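Local coordinates for leucine aminopeptidase (Parabacteroides distasonis, PDB 3TC8), which probably acts as a zinc-dependent exopeptidase of peptidase family M28, removing amino acids from the N-terminus of peptides, at residues S56-F61 and E137-I142; A70-Y75 and T179-K184; R96-A101 and Q252-G257; I149-I154 and E304-R309; I197-V202 and Q300-V305. All coordinates share one frame; numbering follows the deposited sequence. Where two conformers were deposited one is given.

Contact 1: S56-F61 and E137-I142; sequences SELKRF and EIARQI
Phe61 lays one face of its ring against the backbone and first side-chain carbon of Arg140, with Arg140 CA over the ring centre. Arg140 CB stands over that face, 3.9 Å from the centroid of the Phe61 ring and 21° off its normal, a CH-pi contact. The opposite face rests on the carbonyl oxygen of Glu57, a turn earlier in the chain. Ala139 CB comes in obliquely, 3.6 Å from Phe61 CD2, and also touches Leu58 CD2 at 3.9 Å. The end region of helix 45-60 thus meets helix 125-144 on one side of the sheet in the alpha/beta fold of an M28 peptidase. Ile85 and Phe89 of strand 79-89 pack beneath them. A serine in place of Phe61 takes the ring away and would probably leave a gap between Glu57 O and the Arg140 backbone, with Ala139 CB less well packed. Further out, the Arg140 chain bends at chi3 and grips Glu137 side-on. Arg140 NE reaches Glu137 OE1 at 2.8 Å and 166°, and Arg140 NH2 takes the syn lone pair of Glu137 OE2 at 3.0 Å. Gln141 NE2 meets that OE2 from above the carboxylate plane. Ser26 and Asn23 also bond to Glu137.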
# COMPACT_ATOMS: atom_id res chain seq x y z
N SER A 56 11.17 11.90 -5.40
CA SER A 56 11.55 13.25 -4.98
C SER A 56 10.85 13.70 -3.71
O SER A 56 11.44 14.45 -2.92
CB SER A 56 11.45 14.26 -6.12
OG SER A 56 10.14 14.49 -6.47
N GLU A 57 9.62 13.27 -3.52
CA GLU A 57 8.90 13.64 -2.36
C GLU A 57 9.58 12.98 -1.09
O GLU A 57 9.86 13.64 -0.09
CB GLU A 57 7.41 13.32 -2.63
CG GLU A 57 6.54 14.05 -1.69
CD GLU A 57 6.39 15.58 -1.97
OE1 GLU A 57 5.95 16.30 -1.03
OE2 GLU A 57 6.71 16.06 -3.09
N LEU A 58 9.93 11.68 -1.19
CA LEU A 58 10.61 11.03 -0.07
C LEU A 58 11.96 11.70 0.21
O LEU A 58 12.36 11.87 1.36
CB LEU A 58 10.78 9.52 -0.32
CG LEU A 58 9.50 8.71 -0.31
CD1 LEU A 58 9.87 7.29 -0.79
CD2 LEU A 58 8.82 8.69 1.04
N LYS A 59 12.68 12.10 -0.83
CA LYS A 59 13.94 12.73 -0.60
C LYS A 59 13.78 14.07 0.12
O LYS A 59 14.57 14.42 0.98
CB LYS A 59 14.63 12.88 -1.94
CG LYS A 59 16.06 13.32 -1.81
CD LYS A 59 16.86 13.13 -3.08
CE LYS A 59 18.29 13.72 -3.06
NZ LYS A 59 19.13 13.24 -4.21
N ARG A 60 12.74 14.82 -0.25
CA ARG A 60 12.53 16.12 0.39
C ARG A 60 12.24 15.96 1.87
O ARG A 60 12.63 16.82 2.67
CB ARG A 60 11.35 16.82 -0.29
CG ARG A 60 10.66 17.90 0.51
CD ARG A 60 9.48 18.46 -0.30
NE ARG A 60 9.91 18.96 -1.64
CZ ARG A 60 9.45 18.53 -2.80
NH1 ARG A 60 8.46 17.66 -2.88
NH2 ARG A 60 9.98 19.00 -3.91
N PHE A 61 11.63 14.87 2.28
CA PHE A 61 11.38 14.62 3.69
C PHE A 61 12.64 14.28 4.47
O PHE A 61 12.61 14.20 5.68
CB PHE A 61 10.38 13.47 3.87
CG PHE A 61 9.07 13.64 3.16
CD1 PHE A 61 8.51 14.89 2.85
CD2 PHE A 61 8.38 12.52 2.73
CE1 PHE A 61 7.29 14.98 2.21
CE2 PHE A 61 7.15 12.61 2.10
CZ PHE A 61 6.62 13.84 1.82
N GLU A 137 2.21 11.19 3.63
CA GLU A 137 1.94 12.09 4.74
C GLU A 137 2.60 11.61 6.03
O GLU A 137 3.16 12.40 6.80
CB GLU A 137 0.45 12.29 4.88
CG GLU A 137 0.03 13.10 6.09
CD GLU A 137 0.65 14.49 6.18
OE1 GLU A 137 1.13 15.02 5.15
OE2 GLU A 137 0.59 15.11 7.29
N ILE A 138 2.59 10.30 6.28
CA ILE A 138 3.31 9.71 7.41
C ILE A 138 4.79 10.03 7.32
O ILE A 138 5.42 10.48 8.28
CB ILE A 138 3.03 8.21 7.50
CG1 ILE A 138 1.61 7.96 8.00
CG2 ILE A 138 4.07 7.47 8.39
CD1 ILE A 138 1.06 6.61 7.68
N ALA A 139 5.37 9.86 6.12
CA ALA A 139 6.77 10.11 5.92
C ALA A 139 7.10 11.60 6.10
O ALA A 139 8.16 11.96 6.62
CB ALA A 139 7.16 9.62 4.50
N ARG A 140 6.19 12.48 5.67
CA ARG A 140 6.37 13.89 5.89
C ARG A 140 6.50 14.22 7.36
O ARG A 140 7.36 14.98 7.82
CB ARG A 140 5.23 14.70 5.25
CG ARG A 140 5.49 16.20 5.25
CD ARG A 140 4.41 16.99 4.51
NE ARG A 140 3.15 17.02 5.24
CZ ARG A 140 2.73 18.02 5.99
NH1 ARG A 140 3.40 19.17 6.10
NH2 ARG A 140 1.61 17.88 6.61
N GLN A 141 5.65 13.59 8.18
CA GLN A 141 5.71 13.77 9.62
C GLN A 141 6.98 13.17 10.23
O GLN A 141 7.61 13.79 11.09
CB GLN A 141 4.50 13.18 10.27
CG GLN A 141 3.17 13.86 9.89
CD GLN A 141 3.13 15.32 10.16
OE1 GLN A 141 3.70 15.81 11.16
NE2 GLN A 141 2.46 16.08 9.28
N ILE A 142 7.40 12.01 9.77
CA ILE A 142 8.61 11.40 10.26
C ILE A 142 9.81 12.29 9.96
O ILE A 142 10.70 12.46 10.80
CB ILE A 142 8.82 9.97 9.64
CG1 ILE A 142 7.75 9.02 10.14
CG2 ILE A 142 10.23 9.46 9.89
CD1 ILE A 142 7.63 7.76 9.29

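Contact 2: A70-Y75 and T179-K184; sequences AILTAY and TQFWAK
The helical turn that brings Phe181 to Ala70 and Leu72 is held by the bond from Ala183 N to Thr179 O, 2.8 Å. From this turn the Phe181 ring reaches out with CG anti to the backbone N, chi1 -180°, toward the edge strand 64-73. Ala70 CB sits almost squarely over one ring face, 3.7 Å from the centroid of Phe181 and 9° off its normal. This is a CH-pi contact, and the methyl is at nearly equal range from all six ring carbons. Leu72 crosses the phenylalanine at about a right angle. Its CD2 methyl lies 3.8 Å from Phe181 CD1 and 3.9 Å from Phe181 CB, by the root of the ring. A serine in place of Phe181 has no ring to offer, and a gap would probably open beside Ala70 CB and Leu72 CD2. Backbone bonds of Ala70 with Ala82 and of Leu72 with Leu80 fix the strand in the mixed sheet. The next helix residue, Trp182, packs on Ile154 and Phe156 of that sheet. With no polar bond between strand and helix, the join depends on the fit of two methyls to one ring at the surface.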
# COMPACT_ATOMS: atom_id res chain seq x y z
N ALA A 70 13.97 -3.12 -11.97
CA ALA A 70 14.10 -4.50 -12.41
C ALA A 70 13.10 -4.74 -13.52
O ALA A 70 12.00 -4.20 -13.49
CB ALA A 70 13.83 -5.46 -11.27
N ILE A 71 13.46 -5.59 -14.47
CA ILE A 71 12.51 -6.05 -15.48
C ILE A 71 11.79 -7.28 -14.95
O ILE A 71 12.44 -8.32 -14.71
CB ILE A 71 13.22 -6.33 -16.82
CG1 ILE A 71 14.13 -5.17 -17.19
CG2 ILE A 71 12.18 -6.58 -17.91
CD1 ILE A 71 13.32 -3.91 -17.46
N LEU A 72 10.49 -7.15 -14.77
CA LEU A 72 9.67 -8.21 -14.22
C LEU A 72 8.80 -8.74 -15.32
O LEU A 72 8.63 -8.08 -16.33
CB LEU A 72 8.84 -7.67 -13.07
CG LEU A 72 9.67 -7.02 -11.96
CD1 LEU A 72 8.78 -6.54 -10.83
CD2 LEU A 72 10.82 -7.95 -11.42
N THR A 73 8.31 -9.95 -15.20
CA THR A 73 7.54 -10.59 -16.27
C THR A 73 6.09 -10.80 -15.84
O THR A 73 5.84 -11.49 -14.85
CB THR A 73 8.18 -11.88 -16.72
OG1 THR A 73 9.53 -11.60 -17.10
CG2 THR A 73 7.38 -12.54 -17.86
N ALA A 74 5.16 -10.18 -16.55
CA ALA A 74 3.75 -10.33 -16.28
C ALA A 74 3.24 -11.67 -16.76
O ALA A 74 3.92 -12.40 -17.52
CB ALA A 74 2.95 -9.21 -16.94
N TYR A 75 2.01 -11.99 -16.35
CA TYR A 75 1.37 -13.27 -16.68
C TYR A 75 1.32 -13.55 -18.18
O TYR A 75 1.30 -14.72 -18.57
CB TYR A 75 -0.06 -13.31 -16.10
CG TYR A 75 -1.01 -12.44 -16.88
CD1 TYR A 75 -1.08 -11.04 -16.67
CD2 TYR A 75 -1.78 -12.98 -17.89
CE1 TYR A 75 -1.87 -10.26 -17.46
CE2 TYR A 75 -2.56 -12.18 -18.68
CZ TYR A 75 -2.60 -10.82 -18.48
OH TYR A 75 -3.39 -10.04 -19.30
N THR A 179 7.10 -6.77 -5.05
CA THR A 179 7.39 -7.27 -3.73
C THR A 179 8.12 -8.60 -3.81
O THR A 179 9.06 -8.85 -3.06
CB THR A 179 6.12 -7.44 -2.87
OG1 THR A 179 5.43 -6.19 -2.88
CG2 THR A 179 6.48 -7.79 -1.44
N GLN A 180 7.69 -9.47 -4.73
CA GLN A 180 8.39 -10.72 -4.90
C GLN A 180 9.87 -10.50 -5.21
O GLN A 180 10.74 -11.21 -4.73
CB GLN A 180 7.72 -11.60 -5.96
CG GLN A 180 6.34 -12.16 -5.51
CD GLN A 180 5.74 -13.01 -6.59
OE1 GLN A 180 6.32 -14.06 -6.93
NE2 GLN A 180 4.66 -12.58 -7.19
N PHE A 181 10.17 -9.56 -6.13
CA PHE A 181 11.52 -9.27 -6.51
C PHE A 181 12.31 -8.75 -5.31
O PHE A 181 13.40 -9.22 -5.03
CB PHE A 181 11.57 -8.27 -7.64
CG PHE A 181 13.00 -7.97 -8.05
CD1 PHE A 181 13.64 -8.79 -8.94
CD2 PHE A 181 13.69 -6.90 -7.50
CE1 PHE A 181 14.96 -8.58 -9.26
CE2 PHE A 181 15.04 -6.68 -7.85
CZ PHE A 181 15.66 -7.54 -8.70
N TRP A 182 11.76 -7.76 -4.60
CA TRP A 182 12.43 -7.14 -3.48
C TRP A 182 12.70 -8.14 -2.35
O TRP A 182 13.75 -8.13 -1.73
CB TRP A 182 11.58 -5.98 -2.97
CG TRP A 182 12.12 -5.36 -1.71
CD1 TRP A 182 13.07 -4.38 -1.59
CD2 TRP A 182 11.75 -5.73 -0.37
NE1 TRP A 182 13.29 -4.13 -0.27
CE2 TRP A 182 12.50 -4.94 0.51
CE3 TRP A 182 10.81 -6.60 0.15
CZ2 TRP A 182 12.33 -5.02 1.89
CZ3 TRP A 182 10.66 -6.70 1.54
CH2 TRP A 182 11.41 -5.92 2.38
N ALA A 183 11.73 -9.00 -2.09
CA ALA A 183 11.85 -9.90 -0.95
C ALA A 183 13.03 -10.85 -1.15
O ALA A 183 13.67 -11.28 -0.19
CB ALA A 183 10.57 -10.63 -0.68
N LYS A 184 13.30 -11.21 -2.41
CA LYS A 184 14.41 -12.04 -2.76
C LYS A 184 15.70 -11.25 -2.91
O LYS A 184 16.76 -11.79 -2.70
CB LYS A 184 14.08 -12.77 -4.08
CG LYS A 184 15.15 -13.66 -4.63
CD LYS A 184 14.71 -14.35 -5.94
CE LYS A 184 15.83 -15.15 -6.57
NZ LYS A 184 16.49 -16.02 -5.61

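Contact 3: R96-A101 and Q252-G257; sequences RVLLFA and QYVISG
Strand 96-101 and helix 252-257 come nearest at Leu98 and Val254, whose CA atoms are 9.8 Å apart, and side chains bridge the whole of that separation. Val254 does this from the helix with both its methyls. Val254 CG1, anti to the backbone N (chi1 173°), goes to Leu98 and lies 3.9 Å from Leu98 CD2. Val254 CG2 goes to Phe100, 3.7 Å from Phe100 CE2 and 3.8 Å from Phe100 CZ. It meets the ring obliquely at its far end, the two side chains coming from opposite directions. Leu98 instead crosses Val254 at a slant. The Phe100 ring gets there by taking the crowded position between the backbone N and the carbonyl carbon, chi1 59°. Leu98 and Phe100 are two apart in the strand and face the same way, so both meet the helix that covers this side of the sheet in the alpha/beta/alpha fold. Leu99, between them, points to the other layer and packs on Leu135 and Ile138 of helix 125-144. Thr179 and Ile260 also pack on Val254, and Trp182 and Tyr191 on Leu98. The helix is held by routine backbone bonds, Ser256 N to Gln252 O at 3.0 Å and Gly257 N to Tyr253 O at 2.9 Å. Next to Val254, the Tyr253 ring has CG of Gln252 over one face, offset toward the rim, and its OH bonds to Asp173.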
# COMPACT_ATOMS: atom_id res chain seq x y z
N ARG A 96 13.90 -1.43 13.27
CA ARG A 96 13.18 -0.83 12.15
C ARG A 96 11.77 -1.32 12.04
O ARG A 96 11.44 -2.41 12.51
CB ARG A 96 13.91 -1.14 10.85
CG ARG A 96 15.39 -0.90 10.95
CD ARG A 96 16.08 -0.80 9.61
NE ARG A 96 15.65 0.36 8.82
CZ ARG A 96 15.99 1.60 9.09
NH1 ARG A 96 16.86 1.90 10.06
NH2 ARG A 96 15.52 2.59 8.33
N VAL A 97 10.91 -0.48 11.45
CA VAL A 97 9.58 -0.83 11.06
C VAL A 97 9.42 -0.54 9.58
O VAL A 97 9.87 0.48 9.09
CB VAL A 97 8.53 -0.06 11.87
CG1 VAL A 97 7.13 -0.25 11.31
CG2 VAL A 97 8.59 -0.53 13.33
N LEU A 98 8.82 -1.48 8.85
CA LEU A 98 8.52 -1.39 7.45
C LEU A 98 7.07 -0.97 7.22
O LEU A 98 6.18 -1.65 7.68
CB LEU A 98 8.79 -2.75 6.81
CG LEU A 98 8.41 -2.89 5.33
CD1 LEU A 98 9.17 -1.97 4.46
CD2 LEU A 98 8.53 -4.37 4.89
N LEU A 99 6.90 0.11 6.47
CA LEU A 99 5.54 0.59 6.09
C LEU A 99 5.52 0.59 4.56
O LEU A 99 6.41 1.13 3.92
CB LEU A 99 5.32 2.02 6.61
CG LEU A 99 5.46 2.21 8.11
CD1 LEU A 99 5.24 3.71 8.46
CD2 LEU A 99 4.53 1.34 8.92
N PHE A 100 4.45 0.01 3.99
CA PHE A 100 4.49 -0.25 2.53
C PHE A 100 3.14 -0.18 1.91
O PHE A 100 2.11 -0.23 2.57
CB PHE A 100 5.26 -1.54 2.20
CG PHE A 100 4.76 -2.83 2.81
CD1 PHE A 100 4.89 -3.11 4.16
CD2 PHE A 100 4.25 -3.82 2.00
CE1 PHE A 100 4.55 -4.32 4.70
CE2 PHE A 100 3.89 -5.05 2.55
CZ PHE A 100 4.04 -5.31 3.86
N ALA A 101 3.15 -0.01 0.59
CA ALA A 101 1.94 0.12 -0.24
C ALA A 101 2.38 -0.11 -1.70
O ALA A 101 3.55 0.03 -2.00
CB ALA A 101 1.36 1.54 -0.10
N GLN A 252 1.96 -10.86 2.12
CA GLN A 252 2.26 -12.31 2.16
C GLN A 252 3.67 -12.62 1.66
O GLN A 252 4.30 -13.55 2.12
CB GLN A 252 1.24 -13.13 1.42
CG GLN A 252 1.36 -13.14 -0.03
CD GLN A 252 0.17 -13.85 -0.66
OE1 GLN A 252 -0.96 -13.50 -0.36
NE2 GLN A 252 0.44 -14.78 -1.59
N TYR A 253 4.14 -11.82 0.69
CA TYR A 253 5.44 -12.03 0.11
C TYR A 253 6.56 -11.45 0.96
O TYR A 253 7.67 -11.95 0.93
CB TYR A 253 5.44 -11.53 -1.34
CG TYR A 253 4.56 -12.31 -2.25
CD1 TYR A 253 4.95 -13.56 -2.71
CD2 TYR A 253 3.33 -11.83 -2.63
CE1 TYR A 253 4.13 -14.30 -3.58
CE2 TYR A 253 2.48 -12.56 -3.47
CZ TYR A 253 2.88 -13.78 -3.94
OH TYR A 253 2.06 -14.47 -4.79
N VAL A 254 6.24 -10.41 1.74
CA VAL A 254 7.19 -9.91 2.73
C VAL A 254 7.36 -10.98 3.83
O VAL A 254 8.49 -11.27 4.23
CB VAL A 254 6.75 -8.57 3.31
CG1 VAL A 254 7.64 -8.16 4.46
CG2 VAL A 254 6.68 -7.50 2.20
N ILE A 255 6.26 -11.59 4.28
CA ILE A 255 6.28 -12.63 5.30
C ILE A 255 7.10 -13.82 4.79
O ILE A 255 8.03 -14.29 5.45
CB ILE A 255 4.84 -13.03 5.66
CG1 ILE A 255 4.13 -11.90 6.41
CG2 ILE A 255 4.84 -14.34 6.52
CD1 ILE A 255 2.57 -12.05 6.43
N SER A 256 6.78 -14.30 3.60
CA SER A 256 7.43 -15.52 3.12
C SER A 256 8.88 -15.29 2.72
O SER A 256 9.74 -16.16 2.92
CB SER A 256 6.65 -16.13 1.97
OG SER A 256 6.63 -15.32 0.81
N GLY A 257 9.18 -14.15 2.09
CA GLY A 257 10.50 -13.89 1.54
C GLY A 257 11.50 -13.28 2.51
O GLY A 257 12.70 -13.51 2.39

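Contact 4: I149-I154 and E304-R309; sequences IGIDII and EVIYNR
Ile151 and Ile306 join strand 150-156 to the C-terminal helix 292-308, which packs on one face of the mixed sheet in this alpha/beta fold. The apolar packing comes first. CD1 of Ile151 lies 4.0 Å from CD1 of Ile306 and 4.2 Å from Ile306 CB, and the two side chains cross at about a right angle. Ile306 sets its CG1 between the backbone N and the carbonyl carbon, chi1 69°, and the extended chain then brings CD1 to Ile151. Ile142 of helix 125-144 packs on both isoleucines, which puts helix 125-144 beside them. A second approach is of methyl to carbonyl. In the conformer given, Ile149 CD1 comes to 3.8 Å from Ile306 O; a second conformer makes this less certain. No hydrogen bond crosses the contact. Polar bonds tie the helix end to itself instead. Glu304 OE2 accepts from two donors. Asn308 ND2 comes to Glu304 OE2 from above the carboxylate plane at 2.9 Å, and Arg309 NH1 meets the anti lone pair of Glu304 OE2 at 2.7 Å, forming a salt bridge. Beyond the segments, Arg309 NH2 has Asp232 as a further charged partner, and Tyr307 OH bonds to Lys145 O. The terminal arginine also bonds back to the main chain: Arg309 NH1 donates to Asn308 O at 2.9 Å with an N-H...O angle of 161°, from above the carbonyl plane.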
# COMPACT_ATOMS: atom_id res chain seq x y z
N ILE A 149 12.83 4.96 16.20
CA ILE A 149 13.15 3.72 15.54
C ILE A 149 13.32 4.02 14.08
O ILE A 149 12.87 5.06 13.59
CB ILE A 149 12.04 2.71 15.73
CG1 ILE A 149 10.67 3.29 15.37
CG2 ILE A 149 12.05 2.26 17.17
CD1 ILE A 149 9.69 2.26 14.99
N GLY A 150 14.03 3.15 13.38
CA GLY A 150 14.15 3.33 11.95
C GLY A 150 12.84 3.02 11.25
O GLY A 150 12.13 2.15 11.69
N ILE A 151 12.53 3.77 10.20
CA ILE A 151 11.35 3.52 9.39
C ILE A 151 11.76 3.41 7.96
O ILE A 151 12.47 4.28 7.43
CB ILE A 151 10.32 4.68 9.49
CG1 ILE A 151 9.89 4.92 10.96
CG2 ILE A 151 9.12 4.37 8.61
CD1 ILE A 151 9.10 3.82 11.63
N ASP A 152 11.31 2.35 7.29
CA ASP A 152 11.45 2.23 5.84
C ASP A 152 10.06 2.34 5.23
O ASP A 152 9.17 1.61 5.63
CB ASP A 152 12.11 0.91 5.46
CG ASP A 152 13.44 0.77 6.15
OD1 ASP A 152 14.34 1.58 5.83
OD2 ASP A 152 13.56 -0.11 7.06
N ILE A 153 9.92 3.27 4.30
CA ILE A 153 8.71 3.45 3.51
C ILE A 153 9.00 2.77 2.17
O ILE A 153 9.96 3.20 1.50
CB ILE A 153 8.39 4.92 3.29
CG1 ILE A 153 8.32 5.75 4.58
CG2 ILE A 153 7.21 5.09 2.39
CD1 ILE A 153 7.15 5.43 5.43
N ILE A 154 8.20 1.83 1.77
CA ILE A 154 8.39 1.18 0.46
C ILE A 154 7.11 1.26 -0.36
O ILE A 154 6.06 0.85 0.07
CB ILE A 154 8.91 -0.26 0.51
CG1 ILE A 154 10.19 -0.32 1.34
CG2 ILE A 154 9.10 -0.76 -0.93
CD1 ILE A 154 10.91 -1.69 1.35
N GLU A 304 0.43 6.69 15.63
CA GLU A 304 0.34 6.31 17.06
C GLU A 304 1.15 5.07 17.38
O GLU A 304 1.84 5.02 18.39
CB GLU A 304 -1.11 6.16 17.47
CG GLU A 304 -1.32 5.86 18.97
CD GLU A 304 -1.05 7.08 19.86
OE1 GLU A 304 -1.16 8.23 19.39
OE2 GLU A 304 -0.80 6.89 21.08
N VAL A 305 1.08 4.06 16.51
CA VAL A 305 1.74 2.83 16.71
C VAL A 305 3.27 2.96 16.60
O VAL A 305 4.05 2.46 17.45
CB VAL A 305 1.15 1.83 15.71
CG1 VAL A 305 1.97 0.54 15.67
CG2 VAL A 305 -0.30 1.56 16.08
N ILE A 306 3.75 3.62 15.54
CA ILE A 306 5.17 3.67 15.32
C ILE A 306 5.88 4.63 16.28
O ILE A 306 7.05 4.43 16.57
CB ILE A 306 5.57 3.95 13.84
CG1 ILE A 306 5.21 5.39 13.42
CG2 ILE A 306 4.92 2.90 12.92
CD1 ILE A 306 5.58 5.75 12.00
N TYR A 307 5.19 5.68 16.73
CA TYR A 307 5.77 6.60 17.69
C TYR A 307 5.55 6.17 19.12
O TYR A 307 6.31 6.63 19.98
CB TYR A 307 5.14 7.99 17.54
CG TYR A 307 5.73 8.80 16.41
CD1 TYR A 307 5.32 8.62 15.08
CD2 TYR A 307 6.68 9.75 16.64
CE1 TYR A 307 5.84 9.39 14.05
CE2 TYR A 307 7.24 10.51 15.61
CZ TYR A 307 6.84 10.33 14.29
OH TYR A 307 7.29 11.07 13.25
N ASN A 308 4.49 5.43 19.41
CA ASN A 308 3.98 5.42 20.76
C ASN A 308 3.31 4.12 21.19
O ASN A 308 2.59 4.13 22.18
CB ASN A 308 3.00 6.58 20.95
CG ASN A 308 2.76 6.96 22.38
OD1 ASN A 308 3.69 6.93 23.22
ND2 ASN A 308 1.56 7.39 22.67
N ARG A 309 3.59 3.00 20.52
CA ARG A 309 3.23 1.66 21.03
C ARG A 309 4.41 0.73 20.88
O ARG A 309 5.48 1.18 20.51
CB ARG A 309 2.00 1.10 20.34
CG ARG A 309 0.73 1.83 20.60
CD ARG A 309 0.26 1.68 22.07
NE ARG A 309 -1.05 2.27 22.26
CZ ARG A 309 -1.33 3.57 22.24
NH1 ARG A 309 -0.34 4.44 22.18
NH2 ARG A 309 -2.60 4.00 22.34
OXT ARG A 309 4.31 -0.46 21.25

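Contact 5: I197-V202 and Q300-V305; sequences ILLDMV and QTVLEV
Strand 197-200 runs past helix 300-305 with the CA atoms of Ile197 and Val302 8.3 Å apart, the nearest such pair. This is helix-on-sheet packing in the alpha/beta core of the M28 fold, and no hydrogen bond crosses it. Val302 faces two strand residues with a single methyl. Its CG2 lies 4.2 Å from CD2 of Leu199 and 4.5 Å from CG2 of Ile197, both fairly long for apolar contacts. Leu199 and Val302 cross at a slant. The methyl is put there by the valine rotamer, chi1 170°, which sets CG2 anti to the carbonyl carbon. Ile197 and Leu199 are two apart in the strand and point to the same layer, while Leu198 points to the other and touches Phe100. The other Val302 methyl packs on Ile138, and the valine also touches Leu99 of the neighbouring strand. Thr301 and Val305 turn to helix 213-233. Val202 N bonds to Ser130 OG. The side chain of Leu199 is about 11 Å from that of the zinc ligand Asp127. In the helix, Glu304 N donates to Gln300 O at 2.9 Å and Val305 N to Thr301 O at 3.1 Å.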
# COMPACT_ATOMS: atom_id res chain seq x y z
N ILE A 197 3.72 -3.02 8.15
CA ILE A 197 2.33 -2.63 7.96
C ILE A 197 2.14 -2.22 6.50
O ILE A 197 2.80 -1.29 6.03
CB ILE A 197 1.87 -1.48 8.86
CG1 ILE A 197 2.05 -1.84 10.35
CG2 ILE A 197 0.43 -1.11 8.56
CD1 ILE A 197 1.79 -0.63 11.27
N LEU A 198 1.27 -2.94 5.79
CA LEU A 198 0.82 -2.62 4.45
C LEU A 198 -0.48 -1.83 4.53
O LEU A 198 -1.39 -2.22 5.23
CB LEU A 198 0.58 -3.93 3.70
CG LEU A 198 -0.12 -3.85 2.34
CD1 LEU A 198 0.65 -2.99 1.34
CD2 LEU A 198 -0.31 -5.23 1.77
N LEU A 199 -0.57 -0.75 3.76
CA LEU A 199 -1.79 -0.01 3.57
C LEU A 199 -2.24 -0.27 2.13
O LEU A 199 -1.49 0.02 1.19
CB LEU A 199 -1.59 1.48 3.76
CG LEU A 199 -0.97 1.94 5.10
CD1 LEU A 199 -0.90 3.46 5.16
CD2 LEU A 199 -1.74 1.33 6.25
N ASP A 200 -3.46 -0.71 1.96
CA ASP A 200 -4.02 -0.96 0.63
C ASP A 200 -5.50 -0.60 0.65
O ASP A 200 -6.21 -1.14 1.48
CB ASP A 200 -3.79 -2.43 0.25
CG ASP A 200 -4.11 -2.77 -1.18
OD1 ASP A 200 -4.38 -1.88 -2.00
OD2 ASP A 200 -4.05 -3.99 -1.56
N MSE A 201 -5.94 0.31 -0.20
CA MSE A 201 -7.36 0.71 -0.19
C MSE A 201 -7.81 1.21 1.18
O MSE A 201 -8.72 0.66 1.81
CB MSE A 201 -8.29 -0.42 -0.74
CG MSE A 201 -7.98 -0.75 -2.21
SE MSE A 201 -9.15 -1.97 -3.02
CE MSE A 201 -10.37 -0.82 -3.55
N VAL A 202 -7.12 2.26 1.60
CA VAL A 202 -7.34 2.92 2.87
C VAL A 202 -7.93 4.32 2.72
O VAL A 202 -7.86 5.12 3.65
CB VAL A 202 -6.06 2.95 3.72
CG1 VAL A 202 -5.65 1.54 4.12
CG2 VAL A 202 -4.97 3.73 3.05
N GLN A 300 -3.45 8.27 11.19
CA GLN A 300 -3.19 8.62 12.57
C GLN A 300 -2.94 7.38 13.40
O GLN A 300 -2.10 7.42 14.32
CB GLN A 300 -4.34 9.46 13.13
CG GLN A 300 -3.96 10.15 14.46
CD GLN A 300 -2.87 11.15 14.26
OE1 GLN A 300 -2.97 12.00 13.38
NE2 GLN A 300 -1.78 11.04 15.02
N THR A 301 -3.65 6.30 13.12
CA THR A 301 -3.41 5.04 13.84
C THR A 301 -1.99 4.56 13.62
O THR A 301 -1.29 4.16 14.56
CB THR A 301 -4.46 3.98 13.45
OG1 THR A 301 -5.75 4.44 13.83
CG2 THR A 301 -4.18 2.62 14.08
N VAL A 302 -1.49 4.60 12.35
CA VAL A 302 -0.16 4.16 12.11
C VAL A 302 0.84 5.04 12.86
O VAL A 302 1.82 4.55 13.43
CB VAL A 302 0.14 4.09 10.58
CG1 VAL A 302 1.61 3.86 10.34
CG2 VAL A 302 -0.70 3.01 9.92
N LEU A 303 0.67 6.36 12.83
CA LEU A 303 1.58 7.23 13.58
C LEU A 303 1.61 6.86 15.07
O LEU A 303 2.63 6.82 15.70
CB LEU A 303 1.18 8.71 13.42
CG LEU A 303 1.44 9.31 12.05
CD1 LEU A 303 0.91 10.73 12.00
CD2 LEU A 303 2.91 9.30 11.70
N GLU A 304 0.43 6.69 15.63
CA GLU A 304 0.34 6.31 17.06
C GLU A 304 1.15 5.07 17.38
O GLU A 304 1.84 5.02 18.39
CB GLU A 304 -1.11 6.16 17.47
CG GLU A 304 -1.32 5.86 18.97
CD GLU A 304 -1.05 7.08 19.86
OE1 GLU A 304 -1.16 8.23 19.39
OE2 GLU A 304 -0.80 6.89 21.08
N VAL A 305 1.08 4.06 16.51
CA VAL A 305 1.74 2.83 16.71
C VAL A 305 3.27 2.96 16.60
O VAL A 305 4.05 2.46 17.45
CB VAL A 305 1.15 1.83 15.71
CG1 VAL A 305 1.97 0.54 15.67
CG2 VAL A 305 -0.30 1.56 16.08

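Overall arrangement
One mixed sheet unites the contacts. Contacts 3, 4 and 5 use three neighbouring strands, with 96-102 between 150-156 and 195-200. Leu99 N reaches Asp152 O and Phe100 N reaches Ile197 O, both at 2.9 Å. Contacts 4 and 5 share Glu304 and Val305 on helix 292-308. Contact 1 lies on that helix's side of the sheet, Ile142 CD1 being 3.9 Å from Ile306 CD1. Contacts 2 and 3 lie on the opposite side and touch through Thr179 and Val254. Asp127, Asp160 and His281 bind the zinc ion. Side-chain distances are about 13 Å from Leu199 (contact 5) to the metal and about 12 Å from Leu72 (contact 2) to Asp160. Contacts 1, 3 and 4 lie away from the site.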